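Local coordinates for putative ferritin-like diiron-carboxylate protein TM1526 (Thermotoga maritima, PDB 1VJX) that is of unknown function but, as a rubrerythrin-family member of the ferritin-like class, probably binds metal ions and acts as an oxidoreductase, at residues F32-I44 / L94-A108. Numbering follows the deposited sequence.
Sequences FYRELSEHFNGEI and LRRKDLTLKEVLDIA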
loop_
_atom_site.group_PDB
_atom_site.type_symbol
_atom_site.label_atom_id
_atom_site.label_comp_id
_atom_site.label_asym_id
_atom_site.label_seq_id
_atom_site.Cartn_x
_atom_site.Cartn_y
_atom_site.Cartn_z
ATOM N N PHE A 32 3.483 3.953 -8.657
ATOM C CA PHE A 32 2.205 3.865 -9.364
ATOM C C PHE A 32 1.532 5.247 -9.395
ATOM O O PHE A 32 1.335 5.815 -10.470
ATOM C CB PHE A 32 1.342 2.830 -8.663
ATOM C CG PHE A 32 0.048 2.508 -9.355
ATOM C CD1 PHE A 32 0.034 1.997 -10.645
ATOM C CD2 PHE A 32 -1.153 2.646 -8.678
ATOM C CE1 PHE A 32 -1.181 1.676 -11.261
ATOM C CE2 PHE A 32 -2.354 2.323 -9.279
ATOM C CZ PHE A 32 -2.372 1.840 -10.569
ATOM N N TYR A 33 1.255 5.811 -8.217
ATOM C CA TYR A 33 0.470 7.052 -8.128
ATOM C C TYR A 33 1.200 8.243 -8.772
ATOM O O TYR A 33 0.562 9.096 -9.411
ATOM C CB TYR A 33 0.040 7.357 -6.684
ATOM C CG TYR A 33 -0.930 6.351 -6.074
ATOM C CD1 TYR A 33 -2.091 5.966 -6.745
ATOM C CD2 TYR A 33 -0.708 5.824 -4.800
ATOM C CE1 TYR A 33 -2.979 5.062 -6.183
ATOM C CE2 TYR A 33 -1.586 4.925 -4.220
ATOM C CZ TYR A 33 -2.722 4.538 -4.911
ATOM O OH TYR A 33 -3.608 3.640 -4.332
ATOM N N ARG A 34 2.519 8.272 -8.634
ATOM C CA ARG A 34 3.313 9.335 -9.214
ATOM C C ARG A 34 3.326 9.207 -10.754
ATOM O O ARG A 34 3.135 10.195 -11.458
ATOM C CB ARG A 34 4.735 9.341 -8.620
ATOM C CG ARG A 34 5.363 10.720 -8.579
ATOM C CD ARG A 34 6.778 10.759 -8.036
ATOM N NE ARG A 34 6.869 10.617 -6.578
ATOM C CZ ARG A 34 6.580 11.570 -5.703
ATOM N NH1 ARG A 34 6.111 12.749 -6.119
ATOM N NH2 ARG A 34 6.731 11.337 -4.402
ATOM N N GLU A 35 3.530 7.988 -11.255
ATOM C CA GLU A 35 3.426 7.689 -12.690
ATOM C C GLU A 35 2.003 7.920 -13.239
ATOM O O GLU A 35 1.849 8.419 -14.349
ATOM C CB GLU A 35 3.881 6.249 -12.991
ATOM C CG GLU A 35 5.406 6.054 -12.929
ATOM C CD GLU A 35 5.876 4.586 -12.975
ATOM O OE1 GLU A 35 5.474 3.765 -12.112
ATOM O OE2 GLU A 35 6.676 4.251 -13.867
ATOM N N LEU A 36 0.969 7.567 -12.471
ATOM C CA LEU A 36 -0.406 7.813 -12.906
ATOM C C LEU A 36 -0.664 9.300 -13.102
ATOM O O LEU A 36 -1.447 9.699 -13.993
ATOM C CB LEU A 36 -1.429 7.280 -11.899
ATOM C CG LEU A 36 -1.753 5.788 -11.813
ATOM C CD1 LEU A 36 -2.884 5.631 -10.812
ATOM C CD2 LEU A 36 -2.158 5.199 -13.151
ATOM N N SER A 37 -0.016 10.121 -12.268
ATOM C CA SER A 37 -0.219 11.563 -12.314
ATOM C C SER A 37 0.249 12.165 -13.639
ATOM O O SER A 37 -0.074 13.298 -13.964
ATOM C CB SER A 37 0.493 12.231 -11.145
ATOM O OG SER A 37 1.876 12.356 -11.395
ATOM N N GLU A 38 1.030 11.413 -14.398
ATOM C CA GLU A 38 1.469 11.856 -15.712
ATOM C C GLU A 38 0.387 11.681 -16.742
ATOM O O GLU A 38 0.545 12.166 -17.821
ATOM C CB GLU A 38 2.680 11.039 -16.175
ATOM C CG GLU A 38 4.009 11.385 -15.524
ATOM C CD GLU A 38 5.018 10.227 -15.582
ATOM O OE1 GLU A 38 4.658 9.098 -16.032
ATOM O OE2 GLU A 38 6.166 10.434 -15.124
ATOM N N HIS A 39 -0.685 10.959 -16.419
ATOM C CA HIS A 39 -1.744 10.648 -17.369
ATOM C C HIS A 39 -2.960 11.581 -17.240
ATOM O O HIS A 39 -3.869 11.526 -18.069
ATOM C CB HIS A 39 -2.181 9.184 -17.201
ATOM C CG HIS A 39 -1.113 8.198 -17.577
ATOM N ND1 HIS A 39 -1.021 7.630 -18.834
ATOM C CD2 HIS A 39 -0.067 7.713 -16.868
ATOM C CE1 HIS A 39 0.030 6.834 -18.875
ATOM N NE2 HIS A 39 0.630 6.868 -17.698
ATOM N N PHE A 40 -2.938 12.425 -16.197
ATOM C CA PHE A 40 -4.100 13.176 -15.706
ATOM C C PHE A 40 -3.746 14.596 -15.309
ATOM O O PHE A 40 -2.587 14.976 -15.327
ATOM C CB PHE A 40 -4.772 12.420 -14.565
ATOM C CG PHE A 40 -5.312 11.122 -14.999
ATOM C CD1 PHE A 40 -6.437 11.081 -15.818
ATOM C CD2 PHE A 40 -4.639 9.933 -14.699
ATOM C CE1 PHE A 40 -6.923 9.865 -16.287
ATOM C CE2 PHE A 40 -5.114 8.711 -15.148
ATOM C CZ PHE A 40 -6.267 8.668 -15.937
ATOM N N ASN A 41 -4.750 15.386 -14.950
ATOM C CA ASN A 41 -4.677 16.804 -15.260
ATOM C C ASN A 41 -4.854 17.850 -14.159
ATOM O O ASN A 41 -4.166 18.873 -14.202
ATOM C CB ASN A 41 -5.626 17.112 -16.431
ATOM C CG ASN A 41 -4.951 16.966 -17.785
ATOM O OD1 ASN A 41 -3.827 17.477 -18.005
ATOM N ND2 ASN A 41 -5.634 16.287 -18.715
ATOM N N GLY A 42 -5.754 17.671 -13.211
ATOM C CA GLY A 42 -6.108 18.835 -12.416
ATOM C C GLY A 42 -6.036 18.637 -10.941
ATOM O O GLY A 42 -4.941 18.410 -10.398
ATOM N N GLU A 43 -7.195 18.737 -10.293
ATOM C CA GLU A 43 -7.364 18.190 -8.945
ATOM C C GLU A 43 -6.939 16.711 -8.886
ATOM O O GLU A 43 -6.322 16.282 -7.920
ATOM C CB GLU A 43 -8.810 18.359 -8.461
ATOM C CG GLU A 43 -9.187 19.805 -8.167
ATOM C CD GLU A 43 -8.147 20.465 -7.284
ATOM O OE1 GLU A 43 -7.877 19.907 -6.193
ATOM O OE2 GLU A 43 -7.573 21.497 -7.697
ATOM N N ILE A 44 -7.261 15.977 -9.946
ATOM C CA ILE A 44 -6.879 14.588 -10.113
ATOM C C ILE A 44 -5.359 14.353 -10.080
ATOM O O ILE A 44 -4.901 13.471 -9.371
ATOM C CB ILE A 44 -7.487 14.042 -11.426
ATOM C CG1 ILE A 44 -9.007 13.883 -11.254
ATOM C CG2 ILE A 44 -6.855 12.684 -11.788
ATOM C CD1 ILE A 44 -9.766 13.675 -12.532
ATOM N N LEU A 94 1.007 1.847 -18.367
ATOM C CA LEU A 94 1.537 3.181 -18.093
ATOM C C LEU A 94 2.346 3.762 -19.247
ATOM O O LEU A 94 2.726 4.928 -19.212
ATOM C CB LEU A 94 2.395 3.190 -16.825
ATOM C CG LEU A 94 1.704 2.865 -15.492
ATOM C CD1 LEU A 94 2.708 3.033 -14.390
ATOM C CD2 LEU A 94 0.506 3.718 -15.197
ATOM N N ARG A 95 2.602 2.956 -20.268
ATOM C CA ARG A 95 3.238 3.422 -21.488
ATOM C C ARG A 95 2.190 4.123 -22.391
ATOM O O ARG A 95 2.539 4.972 -23.222
ATOM C CB ARG A 95 3.858 2.220 -22.218
ATOM C CG ARG A 95 5.283 2.395 -22.642
ATOM C CD ARG A 95 5.989 1.079 -22.973
ATOM N NE ARG A 95 6.523 0.443 -21.768
ATOM C CZ ARG A 95 7.801 0.054 -21.587
ATOM N NH1 ARG A 95 8.727 0.194 -22.559
ATOM N NH2 ARG A 95 8.146 -0.491 -20.414
ATOM N N ARG A 96 0.918 3.749 -22.227
ATOM C CA ARG A 96 -0.172 4.212 -23.087
ATOM C C ARG A 96 -0.443 5.691 -22.901
ATOM O O ARG A 96 -0.177 6.237 -21.850
ATOM C CB ARG A 96 -1.447 3.394 -22.862
ATOM C CG ARG A 96 -1.458 2.083 -23.647
ATOM C CD ARG A 96 -2.339 0.968 -23.067
ATOM N NE ARG A 96 -3.627 1.428 -22.528
ATOM C CZ ARG A 96 -4.744 1.614 -23.225
ATOM N NH1 ARG A 96 -4.787 1.405 -24.546
ATOM N NH2 ARG A 96 -5.833 2.031 -22.594
ATOM N N LYS A 97 -0.943 6.334 -23.950
ATOM C CA LYS A 97 -1.133 7.775 -23.950
ATOM C C LYS A 97 -2.613 8.162 -23.892
ATOM O O LYS A 97 -2.938 9.354 -23.913
ATOM C CB LYS A 97 -0.454 8.369 -25.198
ATOM C CG LYS A 97 1.077 8.272 -25.212
ATOM C CD LYS A 97 1.626 8.766 -26.535
ATOM C CE LYS A 97 3.134 8.587 -26.657
ATOM N NZ LYS A 97 3.608 8.649 -28.083
ATOM N N ASP A 98 -3.489 7.155 -23.802
ATOM C CA ASP A 98 -4.950 7.349 -23.827
ATOM C C ASP A 98 -5.669 6.647 -22.686
ATOM O O ASP A 98 -6.791 6.165 -22.864
ATOM C CB ASP A 98 -5.533 6.815 -25.135
ATOM C CG ASP A 98 -5.233 5.350 -25.346
ATOM O OD1 ASP A 98 -4.565 4.754 -24.484
ATOM O OD2 ASP A 98 -5.585 4.709 -26.355
ATOM N N LEU A 99 -5.043 6.585 -21.518
ATOM C CA LEU A 99 -5.629 5.877 -20.406
ATOM C C LEU A 99 -6.855 6.628 -19.879
ATOM O O LEU A 99 -6.842 7.856 -19.771
ATOM C CB LEU A 99 -4.600 5.698 -19.285
ATOM C CG LEU A 99 -3.371 4.818 -19.568
ATOM C CD1 LEU A 99 -2.528 4.733 -18.308
ATOM C CD2 LEU A 99 -3.743 3.416 -20.012
ATOM N N THR A 100 -7.909 5.871 -19.563
ATOM C CA THR A 100 -9.086 6.412 -18.897
ATOM C C THR A 100 -8.895 6.366 -17.381
ATOM O O THR A 100 -8.173 5.523 -16.856
ATOM C CB THR A 100 -10.369 5.630 -19.279
ATOM O OG1 THR A 100 -10.318 4.292 -18.780
ATOM C CG2 THR A 100 -10.503 5.455 -20.799
ATOM N N LEU A 101 -9.556 7.275 -16.682
ATOM C CA LEU A 101 -9.479 7.313 -15.222
ATOM C C LEU A 101 -10.039 6.025 -14.644
ATOM O O LEU A 101 -9.468 5.469 -13.717
ATOM C CB LEU A 101 -10.218 8.545 -14.659
ATOM C CG LEU A 101 -10.060 8.785 -13.141
ATOM C CD1 LEU A 101 -8.648 9.222 -12.744
ATOM C CD2 LEU A 101 -11.112 9.810 -12.663
ATOM N N LYS A 102 -11.125 5.544 -15.242
ATOM C CA LYS A 102 -11.792 4.306 -14.830
ATOM C C LYS A 102 -10.882 3.096 -14.756
ATOM O O LYS A 102 -10.861 2.407 -13.753
ATOM C CB LYS A 102 -12.952 3.978 -15.795
ATOM C CG LYS A 102 -13.694 2.652 -15.511
ATOM C CD LYS A 102 -14.998 2.518 -16.343
ATOM C CE LYS A 102 -15.973 1.447 -15.788
ATOM N NZ LYS A 102 -15.315 0.118 -15.442
ATOM N N GLU A 103 -10.179 2.795 -15.841
ATOM C CA GLU A 103 -9.382 1.576 -15.871
ATOM C C GLU A 103 -8.232 1.622 -14.858
ATOM O O GLU A 103 -7.904 0.648 -14.221
ATOM C CB GLU A 103 -8.891 1.287 -17.288
ATOM C CG GLU A 103 -7.898 2.246 -17.890
ATOM C CD GLU A 103 -7.579 1.842 -19.328
ATOM O OE1 GLU A 103 -7.131 0.658 -19.511
ATOM O OE2 GLU A 103 -7.782 2.682 -20.258
ATOM N N VAL A 104 -7.693 2.809 -14.693
ATOM C CA VAL A 104 -6.612 3.114 -13.779
ATOM C C VAL A 104 -7.072 2.990 -12.309
ATOM O O VAL A 104 -6.407 2.366 -11.464
ATOM C CB VAL A 104 -6.110 4.560 -14.155
ATOM C CG1 VAL A 104 -5.792 5.437 -12.957
ATOM C CG2 VAL A 104 -4.956 4.494 -15.185
ATOM N N LEU A 105 -8.206 3.601 -12.013
ATOM C CA LEU A 105 -8.812 3.499 -10.703
ATOM C C LEU A 105 -9.211 2.063 -10.348
ATOM O O LEU A 105 -9.039 1.620 -9.205
ATOM C CB LEU A 105 -10.017 4.436 -10.609
ATOM C CG LEU A 105 -9.703 5.921 -10.423
ATOM C CD1 LEU A 105 -10.910 6.647 -10.199
ATOM C CD2 LEU A 105 -8.759 6.161 -9.248
ATOM N N ASP A 106 -9.721 1.314 -11.311
ATOM C CA ASP A 106 -10.117 -0.060 -11.030
ATOM C C ASP A 106 -8.938 -0.829 -10.519
ATOM O O ASP A 106 -9.043 -1.586 -9.578
ATOM C CB ASP A 106 -10.703 -0.744 -12.284
ATOM C CG ASP A 106 -12.173 -0.337 -12.551
ATOM O OD1 ASP A 106 -12.849 0.125 -11.614
ATOM O OD2 ASP A 106 -12.721 -0.424 -13.680
ATOM N N ILE A 107 -7.802 -0.619 -11.161
ATOM C CA ILE A 107 -6.552 -1.277 -10.763
ATOM C C ILE A 107 -6.094 -0.801 -9.362
ATOM O O ILE A 107 -5.770 -1.608 -8.509
ATOM C CB ILE A 107 -5.468 -1.049 -11.845
ATOM C CG1 ILE A 107 -5.890 -1.731 -13.162
ATOM C CG2 ILE A 107 -4.122 -1.587 -11.367
ATOM C CD1 ILE A 107 -5.144 -1.231 -14.410
ATOM N N ALA A 108 -6.118 0.509 -9.151
ATOM C CA ALA A 108 -5.716 1.118 -7.894
ATOM C C ALA A 108 -6.523 0.575 -6.766
ATOM O O ALA A 108 -6.007 0.321 -5.713
ATOM C CB ALA A 108 -5.913 2.614 -7.948
HETATM O O HOH W 1 -3.589 1.385 -5.422
#
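Phe32 lies opposite Ala108 and His39 opposite Leu99 where the end of helix 15-36 runs antiparallel to the start of helix 101-125; the short segments 32-36 and 101-108 make 175°, their axes 12.1 Å apart at closest approach. Leu36 and Val104 meet tip to tip between them, Leu36 CD2 lying 3.5 Å from Val104 CG2. Phe32, its CG turned anti to the backbone N (chi1 -174°), reaches across so that its edge meets Ala108 CB at 3.8 Å from CE2, while CZ touches Ile107 CG2; the Phe32 and Phe87 rings also meet edge-to-face. Farther along, His39 lies against the 3-10 segment and loop 94-99. Leu99 CD1 sits over one face of the imidazole, 3.5 Å from its centroid, and the ring edge faces two backbone carbonyls: NE2 gives Leu94 O a weak, bent bond (3.2 Å, 121°), and CE1 is close to Arg96 O. With an alanine in place of His39, Leu94 O would probably be left without this partner and a gap would open under Leu99 CD1, seating the loop less firmly. Leu94 itself spreads its branches, CD1 against the Glu35 side chain, whose carboxylate is paired with Arg31, and CD2 on Leu36. Beyond it, Phe40 is covered on one face by Leu101 CD1, 4.0 Å from the ring centroid, which also meets Ile44 CG2 at the start of helix 43-68. Nearby, Thr100 and Glu103 form the capping box that opens helix 101-125. At the other end, a water joins Tyr33 OH to Ala108 O. Thus apolar side chains hold this corner of the ferritin-like helical bundle together, while direct polar bonding across it is confined to the weak histidine-carbonyl link.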